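Local coordinates for protein tannase (Fusobacterium nucleatum subsp. nucleatum ATCC 25586, PDB 6YQ4) that acts as a tannase, a hydrolase with detoxicant activity against gallotannins, and binds a magnesium ion, at residues 47-52 against 140-145; 71-76 against 144-149; 219-224 against 301-306; 447-452 against 466-471. All blocks are in the same frame, centred on the assembly; numbering follows the deposited sequence.

Overall arrangement
This tannase is a worked example of how an alpha/beta-hydrolase sheet is held by contacts between segments far apart in the chain. From the N terminus, contact 1 opens at 47-52 and contact 2 at 71-76; both close on helix 134-148, sharing Arg144 and Tyr145. The two loops overlap, and two strands of one sheet, with strand 110-114 between them, are covered by one helix. Contact 3 closes the loop from 219-224 to 301-306, joining two helices beyond the sheet. Contact 4, the shortest loop, follows in series and packs helix 450-461 on edge strand 465-469. It touches contact 3, centres about 11 Å apart, whereas the centres of contacts 1 and 3 are about 38 Å apart.

Contact 1: residues 47-52 against 140-145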
# COMPACT_ATOMS: atom_id res chain seq x y z
N GLN A 47 10.99 -13.90 -7.03
CA GLN A 47 10.76 -14.61 -5.78
C GLN A 47 12.07 -14.92 -5.07
O GLN A 47 12.35 -16.08 -4.77
CB GLN A 47 9.99 -15.91 -6.02
CG GLN A 47 8.64 -15.74 -6.72
CD GLN A 47 7.97 -17.07 -7.00
OE1 GLN A 47 8.44 -17.86 -7.82
NE2 GLN A 47 6.86 -17.34 -6.30
N ASN A 48 12.89 -13.91 -4.83
CA ASN A 48 14.04 -14.04 -3.94
C ASN A 48 14.05 -12.86 -2.97
O ASN A 48 13.34 -11.87 -3.16
CB ASN A 48 15.34 -14.12 -4.71
CG ASN A 48 15.69 -12.82 -5.39
OD1 ASN A 48 16.11 -11.86 -4.73
ND2 ASN A 48 15.54 -12.77 -6.71
N MET A 49 14.90 -12.96 -1.94
CA MET A 49 14.93 -11.99 -0.85
C MET A 49 16.36 -11.71 -0.39
O MET A 49 17.18 -12.62 -0.28
CB MET A 49 14.09 -12.49 0.31
CG MET A 49 14.25 -11.72 1.59
SD MET A 49 13.04 -12.30 2.82
CE MET A 49 13.33 -14.07 2.78
N ASN A 50 16.63 -10.44 -0.09
CA ASN A 50 17.91 -10.00 0.47
C ASN A 50 17.75 -9.79 1.97
O ASN A 50 16.82 -9.11 2.41
CB ASN A 50 18.37 -8.68 -0.15
CG ASN A 50 18.70 -8.81 -1.60
OD1 ASN A 50 19.10 -9.87 -2.06
ND2 ASN A 50 18.54 -7.72 -2.34
N ILE A 51 18.68 -10.33 2.74
CA ILE A 51 18.69 -10.19 4.19
C ILE A 51 19.98 -9.49 4.61
O ILE A 51 21.07 -9.93 4.24
CB ILE A 51 18.56 -11.55 4.89
CG1 ILE A 51 17.19 -12.17 4.58
CG2 ILE A 51 18.78 -11.40 6.39
CD1 ILE A 51 16.99 -13.50 5.28
N TYR A 52 19.85 -8.41 5.36
CA TYR A 52 20.98 -7.63 5.86
C TYR A 52 20.97 -7.64 7.38
O TYR A 52 19.95 -7.35 8.01
CB TYR A 52 20.91 -6.20 5.34
CG TYR A 52 20.81 -6.13 3.85
CD1 TYR A 52 21.91 -6.44 3.05
CD2 TYR A 52 19.62 -5.78 3.22
CE1 TYR A 52 21.83 -6.38 1.67
CE2 TYR A 52 19.53 -5.71 1.85
CZ TYR A 52 20.64 -6.01 1.09
OH TYR A 52 20.55 -5.94 -0.28
N LYS A 140 3.81 -13.38 1.74
CA LYS A 140 3.51 -14.38 2.77
C LYS A 140 4.58 -15.46 2.81
O LYS A 140 5.09 -15.81 3.87
CB LYS A 140 2.12 -14.99 2.52
CG LYS A 140 0.97 -14.04 2.84
CD LYS A 140 -0.38 -14.56 2.33
CE LYS A 140 -1.49 -13.64 2.81
NZ LYS A 140 -1.72 -13.75 4.31
N ALA A 141 4.96 -15.96 1.63
CA ALA A 141 5.96 -17.01 1.52
C ALA A 141 7.31 -16.58 2.06
O ALA A 141 8.04 -17.41 2.62
CB ALA A 141 6.08 -17.42 0.06
N ALA A 142 7.68 -15.31 1.90
CA ALA A 142 8.95 -14.86 2.45
C ALA A 142 8.89 -14.77 3.97
O ALA A 142 9.84 -15.14 4.66
CB ALA A 142 9.38 -13.53 1.83
N VAL A 143 7.76 -14.29 4.52
CA VAL A 143 7.56 -14.31 5.97
C VAL A 143 7.70 -15.73 6.50
O VAL A 143 8.38 -15.97 7.51
CB VAL A 143 6.19 -13.72 6.34
CG1 VAL A 143 5.90 -13.91 7.84
CG2 VAL A 143 6.14 -12.27 6.02
N ARG A 144 7.07 -16.69 5.83
CA ARG A 144 7.15 -18.07 6.30
C ARG A 144 8.60 -18.55 6.33
O ARG A 144 9.01 -19.23 7.28
CB ARG A 144 6.28 -18.95 5.41
CG ARG A 144 4.82 -18.54 5.48
CD ARG A 144 3.91 -19.43 4.67
NE ARG A 144 2.51 -19.25 5.05
CZ ARG A 144 1.81 -20.12 5.77
NH1 ARG A 144 2.37 -21.24 6.21
NH2 ARG A 144 0.55 -19.88 6.04
N TYR A 145 9.38 -18.16 5.32
CA TYR A 145 10.82 -18.42 5.33
C TYR A 145 11.49 -17.81 6.56
O TYR A 145 12.34 -18.45 7.19
CB TYR A 145 11.45 -17.85 4.05
CG TYR A 145 12.95 -18.01 3.96
CD1 TYR A 145 13.51 -19.08 3.24
CD2 TYR A 145 13.80 -17.10 4.57
CE1 TYR A 145 14.86 -19.24 3.16
CE2 TYR A 145 15.16 -17.25 4.49
CZ TYR A 145 15.69 -18.32 3.78
OH TYR A 145 17.06 -18.47 3.71
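Met49 lays the end of its side chain against the ring of Tyr145, and this meeting is the closest part of the contact. The methyl CE of Met49 comes to 3.6 Å from Tyr145 CD2, approaching the ring at a slant. It gets there because the chain runs out extended from the strand, with CG anti to the backbone N (chi1 168°), and then bends at chi3 (51°) to turn its methyl over toward the helix. The extended part of the chain has already brought the sulfur beside the preceding helical turn, where Met49 SD lies 4.0 Å from Ala142 CB. The small side chain of Ala142 is consistent with the close approach here, the CA atoms of Met49 and Ala142 being 7.4 Å apart.

Toward Ile51 the packing is slacker. Ile51 CD1 reaches the ring at Tyr145 CE2 across 4.2 Å, and it covers much less surface than Met49 does. This looser side does not face solvent: all four touching residues are buried, and Ile51 also rests on Met153, a ligand of the bound magnesium ion, while Tyr145 touches Ile35 of the next strand. No hydrogen bond crosses the interface; it is wholly apolar.

Strand 48-52 and helix 140-145 pass with their axes 9.8 Å apart at an angle of 47°, the spacing of a helix layered on a beta sheet. Helix 134-148, leading from strand 110-114 to strand 160-163, here covers the outer, antiparallel part of the sheet as well, a layering typical of the alpha/beta-hydrolase fold.

Contact 2: residues 71-76 against 144-149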
# COMPACT_ATOMS: atom_id res chain seq x y z
N ALA A 71 16.42 -8.19 17.83
CA ALA A 71 16.19 -7.11 16.89
C ALA A 71 14.89 -7.33 16.13
O ALA A 71 14.69 -8.39 15.54
CB ALA A 71 17.36 -7.02 15.92
N PRO A 72 14.00 -6.34 16.10
CA PRO A 72 12.91 -6.36 15.13
C PRO A 72 13.44 -6.56 13.72
O PRO A 72 14.58 -6.22 13.40
CB PRO A 72 12.26 -4.98 15.29
CG PRO A 72 12.69 -4.50 16.61
CD PRO A 72 14.00 -5.14 16.94
N ILE A 73 12.59 -7.13 12.86
CA ILE A 73 12.93 -7.42 11.48
C ILE A 73 12.14 -6.45 10.61
O ILE A 73 10.90 -6.46 10.63
CB ILE A 73 12.64 -8.90 11.12
CG1 ILE A 73 13.53 -9.82 11.96
CG2 ILE A 73 12.90 -9.18 9.63
CD1 ILE A 73 13.40 -11.28 11.63
N PHE A 74 12.86 -5.59 9.89
CA PHE A 74 12.26 -4.60 9.01
C PHE A 74 12.06 -5.24 7.63
O PHE A 74 13.03 -5.70 7.01
CB PHE A 74 13.14 -3.35 8.93
CG PHE A 74 12.55 -2.24 8.08
CD1 PHE A 74 11.40 -1.56 8.50
CD2 PHE A 74 13.15 -1.86 6.88
CE1 PHE A 74 10.86 -0.54 7.73
CE2 PHE A 74 12.61 -0.83 6.10
CZ PHE A 74 11.44 -0.17 6.53
N PHE A 75 10.82 -5.23 7.15
CA PHE A 75 10.37 -6.00 5.99
C PHE A 75 9.82 -5.09 4.88
O PHE A 75 8.61 -5.06 4.63
CB PHE A 75 9.32 -7.00 6.48
CG PHE A 75 8.97 -8.08 5.49
CD1 PHE A 75 9.83 -9.17 5.29
CD2 PHE A 75 7.78 -8.04 4.78
CE1 PHE A 75 9.52 -10.17 4.36
CE2 PHE A 75 7.45 -9.06 3.87
CZ PHE A 75 8.32 -10.12 3.66
N PRO A 76 10.69 -4.35 4.18
CA PRO A 76 10.21 -3.51 3.06
C PRO A 76 10.04 -4.26 1.74
O PRO A 76 10.90 -5.04 1.33
CB PRO A 76 11.32 -2.45 2.91
CG PRO A 76 12.58 -3.19 3.33
CD PRO A 76 12.15 -4.20 4.40
N ARG A 144 7.07 -16.69 5.83
CA ARG A 144 7.15 -18.07 6.30
C ARG A 144 8.60 -18.55 6.33
O ARG A 144 9.01 -19.23 7.28
CB ARG A 144 6.28 -18.95 5.41
CG ARG A 144 4.82 -18.54 5.48
CD ARG A 144 3.91 -19.43 4.67
NE ARG A 144 2.51 -19.25 5.05
CZ ARG A 144 1.81 -20.12 5.77
NH1 ARG A 144 2.37 -21.24 6.21
NH2 ARG A 144 0.55 -19.88 6.04
N TYR A 145 9.38 -18.16 5.32
CA TYR A 145 10.82 -18.42 5.33
C TYR A 145 11.49 -17.81 6.56
O TYR A 145 12.34 -18.45 7.19
CB TYR A 145 11.45 -17.85 4.05
CG TYR A 145 12.95 -18.01 3.96
CD1 TYR A 145 13.51 -19.08 3.24
CD2 TYR A 145 13.80 -17.10 4.57
CE1 TYR A 145 14.86 -19.24 3.16
CE2 TYR A 145 15.16 -17.25 4.49
CZ TYR A 145 15.69 -18.32 3.78
OH TYR A 145 17.06 -18.47 3.71
N LEU A 146 11.14 -16.57 6.90
CA LEU A 146 11.69 -15.94 8.10
C LEU A 146 11.38 -16.74 9.35
O LEU A 146 12.26 -16.92 10.20
CB LEU A 146 11.17 -14.52 8.24
CG LEU A 146 11.59 -13.57 7.13
CD1 LEU A 146 11.17 -12.15 7.49
CD2 LEU A 146 13.07 -13.66 6.91
N TYR A 147 10.14 -17.22 9.50
CA TYR A 147 9.78 -18.00 10.69
C TYR A 147 10.51 -19.33 10.73
O TYR A 147 11.03 -19.73 11.78
CB TYR A 147 8.26 -18.23 10.76
CG TYR A 147 7.51 -17.07 11.37
CD1 TYR A 147 7.64 -16.76 12.73
CD2 TYR A 147 6.69 -16.25 10.59
CE1 TYR A 147 6.96 -15.68 13.29
CE2 TYR A 147 6.00 -15.18 11.15
CZ TYR A 147 6.14 -14.89 12.49
OH TYR A 147 5.46 -13.82 13.02
N LEU A 148 10.56 -20.04 9.59
CA LEU A 148 11.24 -21.33 9.52
C LEU A 148 12.70 -21.23 9.96
O LEU A 148 13.23 -22.17 10.56
CB LEU A 148 11.15 -21.88 8.10
CG LEU A 148 11.69 -23.31 7.93
CD1 LEU A 148 10.62 -24.27 7.44
CD2 LEU A 148 12.85 -23.31 6.97
N ASN A 149 13.35 -20.10 9.69
CA ASN A 149 14.77 -19.93 10.00
C ASN A 149 15.00 -19.04 11.20
O ASN A 149 16.12 -18.54 11.37
CB ASN A 149 15.51 -19.33 8.81
CG ASN A 149 15.59 -20.26 7.65
OD1 ASN A 149 16.35 -21.21 7.68
ND2 ASN A 149 14.81 -19.98 6.62
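Ile73 and Leu146 are the backbone positions nearest each other, with CA atoms 9.2 Å apart, so strand and helix meet through side chains alone. One methyl does the touching from the helix. Leu146 CD1 lies 3.9 Å from Phe75 CD1, meeting the ring obliquely, and 4.0 Å from Ile73 CG2. Leu146 reaches both because its chi2 of -172° carries CD1 out from the helix. On the strand, Ile73 and Phe75 are two residues apart and so project to the same side, and both touch that methyl.

Strand 110-114, helix 134-148 and strand 160-163 form a right-handed beta-alpha-beta crossover of the alpha/beta-hydrolase sheet, and strand 73-76 lies between its two strands. Ala112 and Ile160, one from each flanking strand, also touch Leu146.

Where the helix ends, Tyr145 O accepts from Asn149 N and, at 3.0 Å, from Asn149 ND2, the two donors arriving from opposite faces of the carbonyl plane. ND2 also sits 3.3 Å above the Tyr145 ring, over its centre. Asn149 is further tied to the N-terminal segment through Leu8 and Phe10, and the next residue, Asp150, is a magnesium ligand.

Contact 3: residues 219-224 against 301-306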
# COMPACT_ATOMS: atom_id res chain seq x y z
N TYR A 219 -13.90 7.69 -5.15
CA TYR A 219 -13.17 8.74 -5.86
C TYR A 219 -14.12 9.76 -6.48
O TYR A 219 -13.80 10.95 -6.52
CB TYR A 219 -12.29 8.10 -6.94
CG TYR A 219 -11.18 8.99 -7.45
CD1 TYR A 219 -11.37 9.80 -8.56
CD2 TYR A 219 -9.95 9.05 -6.81
CE1 TYR A 219 -10.35 10.62 -9.05
CE2 TYR A 219 -8.92 9.86 -7.28
CZ TYR A 219 -9.13 10.64 -8.42
OH TYR A 219 -8.13 11.45 -8.92
N GLU A 220 -15.29 9.32 -6.92
CA GLU A 220 -16.27 10.23 -7.48
C GLU A 220 -17.09 10.92 -6.40
O GLU A 220 -17.51 12.07 -6.58
CB GLU A 220 -17.17 9.45 -8.44
CG GLU A 220 -16.39 8.94 -9.66
CD GLU A 220 -15.49 10.03 -10.25
OE1 GLU A 220 -14.34 9.72 -10.60
OE2 GLU A 220 -15.94 11.20 -10.36
N TRP A 221 -17.36 10.25 -5.29
CA TRP A 221 -17.90 10.94 -4.13
C TRP A 221 -17.04 12.15 -3.76
O TRP A 221 -17.53 13.28 -3.66
CB TRP A 221 -18.02 9.97 -2.96
CG TRP A 221 -18.46 10.66 -1.72
CD1 TRP A 221 -19.69 11.14 -1.44
CD2 TRP A 221 -17.63 10.97 -0.60
NE1 TRP A 221 -19.70 11.74 -0.21
CE2 TRP A 221 -18.45 11.66 0.33
CE3 TRP A 221 -16.29 10.77 -0.31
CZ2 TRP A 221 -17.96 12.11 1.55
CZ3 TRP A 221 -15.81 11.23 0.91
CH2 TRP A 221 -16.64 11.89 1.82
N MET A 222 -15.73 11.94 -3.61
CA MET A 222 -14.82 13.05 -3.35
C MET A 222 -14.78 14.06 -4.50
O MET A 222 -14.92 15.27 -4.28
CB MET A 222 -13.43 12.52 -3.06
CG MET A 222 -12.59 13.47 -2.25
SD MET A 222 -11.50 12.67 -1.08
CE MET A 222 -12.71 11.76 -0.18
N TYR A 223 -14.59 13.61 -5.75
CA TYR A 223 -14.16 14.52 -6.80
C TYR A 223 -15.21 14.80 -7.88
O TYR A 223 -14.88 15.35 -8.93
CB TYR A 223 -12.87 13.99 -7.42
CG TYR A 223 -11.72 14.07 -6.47
CD1 TYR A 223 -11.17 12.92 -5.91
CD2 TYR A 223 -11.21 15.31 -6.07
CE1 TYR A 223 -10.14 13.00 -5.00
CE2 TYR A 223 -10.16 15.38 -5.13
CZ TYR A 223 -9.64 14.22 -4.61
OH TYR A 223 -8.61 14.27 -3.70
N ASN A 224 -16.47 14.44 -7.64
CA ASN A 224 -17.53 14.83 -8.56
C ASN A 224 -17.58 16.35 -8.69
O ASN A 224 -17.50 17.09 -7.70
CB ASN A 224 -18.87 14.31 -8.05
CG ASN A 224 -19.99 14.55 -9.02
OD1 ASN A 224 -20.91 15.32 -8.74
ND2 ASN A 224 -19.94 13.89 -10.16
N THR A 301 -18.01 14.80 7.54
CA THR A 301 -17.53 15.64 8.64
C THR A 301 -16.30 15.03 9.30
O THR A 301 -15.38 15.74 9.72
CB THR A 301 -18.66 15.84 9.67
OG1 THR A 301 -19.70 16.63 9.09
CG2 THR A 301 -18.17 16.55 10.94
N TYR A 302 -16.25 13.70 9.38
CA TYR A 302 -15.05 13.02 9.86
C TYR A 302 -13.86 13.32 8.95
O TYR A 302 -12.76 13.64 9.43
CB TYR A 302 -15.30 11.51 9.94
CG TYR A 302 -14.08 10.71 10.29
CD1 TYR A 302 -13.67 10.58 11.60
CD2 TYR A 302 -13.32 10.11 9.31
CE1 TYR A 302 -12.55 9.87 11.92
CE2 TYR A 302 -12.19 9.39 9.62
CZ TYR A 302 -11.82 9.27 10.93
OH TYR A 302 -10.70 8.54 11.24
N LEU A 303 -14.04 13.20 7.63
CA LEU A 303 -12.92 13.46 6.72
C LEU A 303 -12.43 14.89 6.85
O LEU A 303 -11.21 15.14 6.85
CB LEU A 303 -13.32 13.19 5.28
CG LEU A 303 -13.49 11.77 4.81
CD1 LEU A 303 -13.12 11.76 3.35
CD2 LEU A 303 -12.57 10.87 5.61
N SER A 304 -13.35 15.84 6.94
CA SER A 304 -12.95 17.23 7.01
C SER A 304 -12.10 17.48 8.25
O SER A 304 -11.23 18.35 8.23
CB SER A 304 -14.18 18.13 6.98
OG SER A 304 -14.74 18.28 8.28
N ILE A 305 -12.32 16.71 9.31
CA ILE A 305 -11.53 16.91 10.53
C ILE A 305 -10.10 16.42 10.34
O ILE A 305 -9.15 17.03 10.83
CB ILE A 305 -12.23 16.22 11.72
CG1 ILE A 305 -13.58 16.89 11.98
CG2 ILE A 305 -11.39 16.37 12.96
CD1 ILE A 305 -14.44 16.18 13.01
N ILE A 306 -9.92 15.32 9.59
CA ILE A 306 -8.58 14.90 9.19
C ILE A 306 -7.84 16.06 8.51
O ILE A 306 -6.66 16.31 8.79
CB ILE A 306 -8.65 13.69 8.25
CG1 ILE A 306 -9.13 12.46 8.98
CG2 ILE A 306 -7.29 13.39 7.62
CD1 ILE A 306 -9.37 11.35 7.98
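Trp221 holds its CG anti to the backbone N (chi1 175°), which swings the indole out from its helix, while Leu303 on the facing helix sets CG anti to the carbonyl carbon (chi1 -73°), and from there CD1 reaches the indole from the opposite direction. The methyl arrives at the rim of the six-membered ring and in the ring plane: Leu303 CD1 lies 3.7 Å from Trp221 CZ3 and 3.8 Å from Trp221 CH2. The indole also meets the ring of Phe272, the two planes about 30° apart. Its polar end is turned to Gly295, whose carbonyl oxygen accepts from Trp221 NE1.

Met222 supplies the second surface for the same methyl. Its side chain leaves the helix at an angle to the interface, but bends at chi2 and chi3 bring Met222 CE to 3.6 Å from Leu303 CD1, crossing the leucine at a slant. Nearer its base, Met222 CG lies 3.7 Å above the ring of the next residue, Tyr223, offset toward its rim.

One leucine methyl thus bridges two helices whose nearest CA atoms, those of Met222 and Leu303, are 10.3 Å apart. Helix 450-461 also lies against both sides, with Ala450 on Trp221 and Met222, and Ala453 on Leu303. Helices 212-223 and 298-316 both fall in the long chain segment between strands 202-206 and 435-439, a position consistent with the helical cap, or lid, insertion found in many alpha/beta hydrolases.

Contact 4: residues 447-452 against 466-471; sequences TSLAIP and VNFAAP
Ser448 O accepts from Ile451 N at 3.0 Å, closing the tight turn from which Leu449 and Pro452 reach across to Phe468. The serine side chain adds a weak capping bond, Ala450 N to Ser448 OG at 3.4 Å, as the chain enters the helix, and OG has a further weak link to Ala218 O. These bonds lie within the turn that leads into the helix; the contact with the strand is apolar throughout.

Phe468, with CG anti to the backbone N (chi1 175°), projects from the strand toward the first helical turn. Pro452 meets the ring beside its outer end, Pro452 CB standing 4.1 Å from Phe468 CE1. Leu449 comes in at the far end, with CD1 4.2 Å from Phe468 CZ; both approaches are slanted to the ring. The same leucine methyl also lies 4.2 Å from Ala470 CB, so Leu449 touches Phe468 on the strand and Ala470 just beyond its end, both of which point toward the helix segment.

Leu449 is close to, but not in contact with, residues whose geometry is consistent with a Ser-His-Asp triad. Together, strand 435-439, helix 450-461 and strand 465-469 make a beta-alpha-beta unit at the edge of the main sheet. Helix 298-316 closes over it, placing Ile306 on Phe468 and Ala470, and helix 212-223 packs against Ser448 through Met222 and against Ile451 through Ala215.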
# COMPACT_ATOMS: atom_id res chain seq x y z
N THR A 447 -5.62 8.15 -5.08
CA THR A 447 -6.83 7.52 -4.60
C THR A 447 -7.52 8.49 -3.66
O THR A 447 -6.93 9.48 -3.20
CB THR A 447 -6.56 6.18 -3.89
OG1 THR A 447 -7.80 5.53 -3.64
CG2 THR A 447 -5.82 6.38 -2.58
N SER A 448 -8.79 8.23 -3.41
CA SER A 448 -9.56 9.03 -2.48
C SER A 448 -9.02 8.90 -1.06
O SER A 448 -8.71 7.80 -0.60
CB SER A 448 -11.02 8.57 -2.53
OG SER A 448 -11.84 9.47 -1.85
N LEU A 449 -8.90 10.03 -0.35
CA LEU A 449 -8.57 9.96 1.08
C LEU A 449 -9.61 9.14 1.87
O LEU A 449 -9.31 8.65 2.96
CB LEU A 449 -8.47 11.37 1.66
CG LEU A 449 -8.19 11.52 3.16
CD1 LEU A 449 -6.76 11.09 3.49
CD2 LEU A 449 -8.40 12.95 3.59
N ALA A 450 -10.81 8.98 1.31
CA ALA A 450 -11.84 8.17 1.94
C ALA A 450 -11.40 6.73 2.13
O ALA A 450 -11.86 6.07 3.06
CB ALA A 450 -13.12 8.24 1.10
N ILE A 451 -10.51 6.23 1.27
CA ILE A 451 -10.18 4.81 1.22
C ILE A 451 -9.21 4.46 2.35
O ILE A 451 -9.49 3.52 3.11
CB ILE A 451 -9.60 4.40 -0.16
CG1 ILE A 451 -10.68 4.39 -1.23
CG2 ILE A 451 -8.96 3.00 -0.07
CD1 ILE A 451 -11.55 3.11 -1.18
N PRO A 452 -8.06 5.13 2.49
CA PRO A 452 -7.23 4.85 3.67
C PRO A 452 -7.93 5.21 4.98
O PRO A 452 -7.74 4.49 5.97
CB PRO A 452 -5.96 5.71 3.45
CG PRO A 452 -6.35 6.78 2.45
CD PRO A 452 -7.40 6.10 1.58
N VAL A 466 -3.79 2.21 15.85
CA VAL A 466 -3.69 2.78 14.51
C VAL A 466 -3.12 4.19 14.60
O VAL A 466 -3.67 5.04 15.31
CB VAL A 466 -5.05 2.80 13.82
CG1 VAL A 466 -4.98 3.61 12.54
CG2 VAL A 466 -5.54 1.38 13.54
N ASN A 467 -2.06 4.46 13.83
CA ASN A 467 -1.46 5.80 13.72
C ASN A 467 -1.66 6.30 12.29
O ASN A 467 -0.92 5.91 11.38
CB ASN A 467 0.02 5.76 14.12
CG ASN A 467 0.66 7.14 14.17
OD1 ASN A 467 0.53 7.94 13.25
ND2 ASN A 467 1.39 7.40 15.23
N PHE A 468 -2.65 7.18 12.10
CA PHE A 468 -3.14 7.65 10.81
C PHE A 468 -3.09 9.16 10.75
O PHE A 468 -3.46 9.84 11.72
CB PHE A 468 -4.56 7.18 10.54
CG PHE A 468 -5.17 7.73 9.25
CD1 PHE A 468 -4.59 7.48 8.03
CD2 PHE A 468 -6.35 8.45 9.27
CE1 PHE A 468 -5.16 7.96 6.84
CE2 PHE A 468 -6.92 8.95 8.08
CZ PHE A 468 -6.32 8.70 6.86
N ALA A 469 -2.67 9.68 9.60
CA ALA A 469 -2.33 11.08 9.40
C ALA A 469 -2.32 11.36 7.90
O ALA A 469 -1.92 10.51 7.10
CB ALA A 469 -0.95 11.40 10.00
N ALA A 470 -2.76 12.56 7.54
CA ALA A 470 -2.69 13.07 6.16
C ALA A 470 -1.72 14.24 6.17
O ALA A 470 -2.12 15.38 6.40
CB ALA A 470 -4.06 13.48 5.64
N PRO A 471 -0.43 13.99 5.94
CA PRO A 471 0.56 15.07 6.02
C PRO A 471 0.30 16.16 4.98
O PRO A 471 0.10 15.88 3.80
CB PRO A 471 1.89 14.35 5.77
CG PRO A 471 1.60 12.90 6.01
CD PRO A 471 0.18 12.69 5.62